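Local coordinates for protein 4-hydroxy-3-methylbut-2-enyl diphosphate reductase, apicoplast (Plasmodium falciparum, PDB 4N7B) that reduces the isoprenoid precursor HMBPP to a mixture of isopentenyl and dimethylallyl diphosphate with an oxygen-sensitive iron-sulfur cluster, in the last step of the apicoplast DOXP/MEP pathway, at residues A[343-348]-A[381-386]. Numbering follows the deposited sequence.
With F3S (Fe3-s4 cluster), chain B; SO4 (sulfate ion), chain C.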
loop_
_atom_site.group_PDB
_atom_site.type_symbol
_atom_site.label_atom_id
_atom_site.label_comp_id
_atom_site.label_asym_id
_atom_site.label_seq_id
_atom_site.Cartn_x
_atom_site.Cartn_y
_atom_site.Cartn_z
ATOM N N HIS A 343 -2.413 11.514 -0.805
ATOM C CA HIS A 343 -2.652 10.073 -0.698
ATOM C C HIS A 343 -3.614 9.811 0.458
ATOM O O HIS A 343 -3.406 10.334 1.552
ATOM C CB HIS A 343 -1.333 9.328 -0.468
ATOM C CG HIS A 343 -1.433 7.851 -0.679
ATOM N ND1 HIS A 343 -2.015 7.009 0.245
ATOM C CD2 HIS A 343 -1.032 7.060 -1.703
ATOM C CE1 HIS A 343 -1.969 5.770 -0.198
ATOM N NE2 HIS A 343 -1.378 5.770 -1.382
ATOM N N VAL A 344 -4.659 9.007 0.236
ATOM C CA VAL A 344 -5.668 8.772 1.286
ATOM C C VAL A 344 -5.085 8.286 2.619
ATOM O O VAL A 344 -5.567 8.674 3.688
ATOM C CB VAL A 344 -6.776 7.785 0.848
ATOM C CG1 VAL A 344 -7.638 8.424 -0.194
ATOM C CG2 VAL A 344 -6.183 6.506 0.326
ATOM N N GLU A 345 -4.079 7.420 2.565
ATOM C CA GLU A 345 -3.413 6.977 3.782
ATOM C C GLU A 345 -2.828 8.120 4.595
ATOM O O GLU A 345 -2.928 8.146 5.825
ATOM C CB GLU A 345 -2.297 5.975 3.486
ATOM C CG GLU A 345 -1.628 5.500 4.767
ATOM C CD GLU A 345 -0.332 4.788 4.522
ATOM O OE1 GLU A 345 -0.272 3.937 3.590
ATOM O OE2 GLU A 345 0.634 5.088 5.267
ATOM N N VAL A 346 -2.184 9.044 3.908
ATOM C CA VAL A 346 -1.525 10.160 4.572
ATOM C C VAL A 346 -2.557 11.097 5.174
ATOM O O VAL A 346 -2.404 11.572 6.301
ATOM C CB VAL A 346 -0.642 10.916 3.591
ATOM C CG1 VAL A 346 -0.135 12.217 4.208
ATOM C CG2 VAL A 346 0.520 10.022 3.140
ATOM N N ILE A 347 -3.622 11.345 4.433
ATOM C CA ILE A 347 -4.700 12.196 4.922
ATOM C C ILE A 347 -5.312 11.607 6.185
ATOM O O ILE A 347 -5.501 12.313 7.174
ATOM C CB ILE A 347 -5.764 12.367 3.839
ATOM C CG1 ILE A 347 -5.203 13.237 2.709
ATOM C CG2 ILE A 347 -7.043 12.993 4.402
ATOM C CD1 ILE A 347 -6.036 13.173 1.427
ATOM N N GLY A 348 -5.598 10.304 6.159
ATOM C CA GLY A 348 -6.193 9.624 7.298
ATOM C C GLY A 348 -5.322 9.698 8.542
ATOM O O GLY A 348 -5.809 9.957 9.635
ATOM N N THR A 381 5.963 7.919 8.893
ATOM C CA THR A 381 5.933 7.957 7.434
ATOM C C THR A 381 4.763 7.175 6.861
ATOM O O THR A 381 4.190 6.295 7.510
ATOM C CB THR A 381 7.253 7.427 6.779
ATOM O OG1 THR A 381 7.256 5.999 6.712
ATOM C CG2 THR A 381 8.463 7.873 7.551
ATOM N N GLN A 382 4.419 7.514 5.630
ATOM C CA GLN A 382 3.583 6.676 4.784
ATOM C C GLN A 382 4.199 5.271 4.704
ATOM O O GLN A 382 5.417 5.116 4.591
ATOM C CB GLN A 382 3.518 7.303 3.394
ATOM C CG GLN A 382 2.471 6.745 2.457
ATOM C CD GLN A 382 2.369 7.566 1.191
ATOM O OE1 GLN A 382 2.713 8.739 1.187
ATOM N NE2 GLN A 382 1.916 6.954 0.107
ATOM N N THR A 383 3.355 4.245 4.726
ATOM C CA THR A 383 3.832 2.858 4.813
ATOM C C THR A 383 4.484 2.348 3.543
ATOM O O THR A 383 5.224 1.369 3.582
ATOM C CB THR A 383 2.681 1.889 5.130
ATOM O OG1 THR A 383 1.713 1.920 4.069
ATOM C CG2 THR A 383 2.012 2.269 6.415
ATOM N N THR A 384 4.216 3.012 2.425
ATOM C CA THR A 384 4.582 2.517 1.107
ATOM C C THR A 384 5.634 3.360 0.367
ATOM O O THR A 384 5.767 3.254 -0.846
ATOM C CB THR A 384 3.345 2.484 0.219
ATOM O OG1 THR A 384 2.672 3.741 0.321
ATOM C CG2 THR A 384 2.398 1.362 0.651
ATOM N N LEU A 385 6.408 4.163 1.085
ATOM C CA LEU A 385 7.406 5.007 0.441
ATOM C C LEU A 385 8.538 4.195 -0.213
ATOM O O LEU A 385 8.732 3.012 0.066
ATOM C CB LEU A 385 8.007 5.965 1.469
ATOM C CG LEU A 385 7.016 6.965 2.073
ATOM C CD1 LEU A 385 7.755 7.911 2.994
ATOM C CD2 LEU A 385 6.292 7.736 0.969
ATOM N N SER A 386 9.257 4.844 -1.115
ATOM C CA SER A 386 10.565 4.391 -1.537
ATOM C C SER A 386 11.477 4.445 -0.332
ATOM O O SER A 386 11.541 5.468 0.345
ATOM C CB SER A 386 11.121 5.353 -2.584
ATOM O OG SER A 386 12.526 5.223 -2.662
HETATM FE FE1 F3S B . 0.004 -4.016 2.635
HETATM FE FE3 F3S B . -0.508 -3.019 5.084
HETATM FE FE4 F3S B . 1.854 -2.627 3.866
HETATM S S1 F3S B . -1.784 -2.932 3.292
HETATM S S2 F3S B . 1.435 -2.603 1.680
HETATM S S3 F3S B . 0.984 -4.535 4.566
HETATM S S4 F3S B . 0.742 -1.187 5.099
HETATM S S SO4 C . -0.880 2.077 -2.054
HETATM O O1 SO4 C . -1.243 2.372 -0.675
HETATM O O2 SO4 C . -1.710 0.981 -2.566
HETATM O O3 SO4 C . -1.121 3.293 -2.827
HETATM O O4 SO4 C . 0.538 1.706 -2.203
#
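Glu345 and Thr383 meet through two hydrogen bonds in the active site of this IspH-family reductase. The contact lies in an α/β unit of the fold, built on a four-stranded parallel sheet, and joins the N-terminus of helix 344-350 to the loop leaving strand 377-381. Thr383 N donates to Glu345 OE2 at 2.9 Å, on the syn lone pair of that oxygen. Thr383 OG1 donates to Glu345 OE1, also at 2.9 Å and on the syn side, but 25° out of the carboxylate plane. Both oxygens are thus held, which fixes the rotation of the carboxylate. Glu345 reaches across because CG is anti to the backbone N (chi1 -179°) and the chain runs on extended. By similarity, Glu345 is the proton donor, and His343 and Thr383 bind substrate. Thr383 also lines the cluster pocket, with OG1 3.4 Å from S4 of the Fe3-S4 cluster.

Gln382 crosses His343 at about a right angle. Its NE2 lies over one face of the imidazole, toward the rim, 3.5 Å from His343 CD2. Its OE1 accepts from Tyr340 N and touches Val346 CG2.

His343 is the helix N-cap: its ND1 accepts from Glu345 N. A sulfate ion is held by His260 and by Ser442 N and Asn443 N. These residues bind the diphosphate substrate by similarity, so it probably marks a phosphate position. His343 NE2 donates to sulfate O3 at 2.9 Å, nearly straight at 170°.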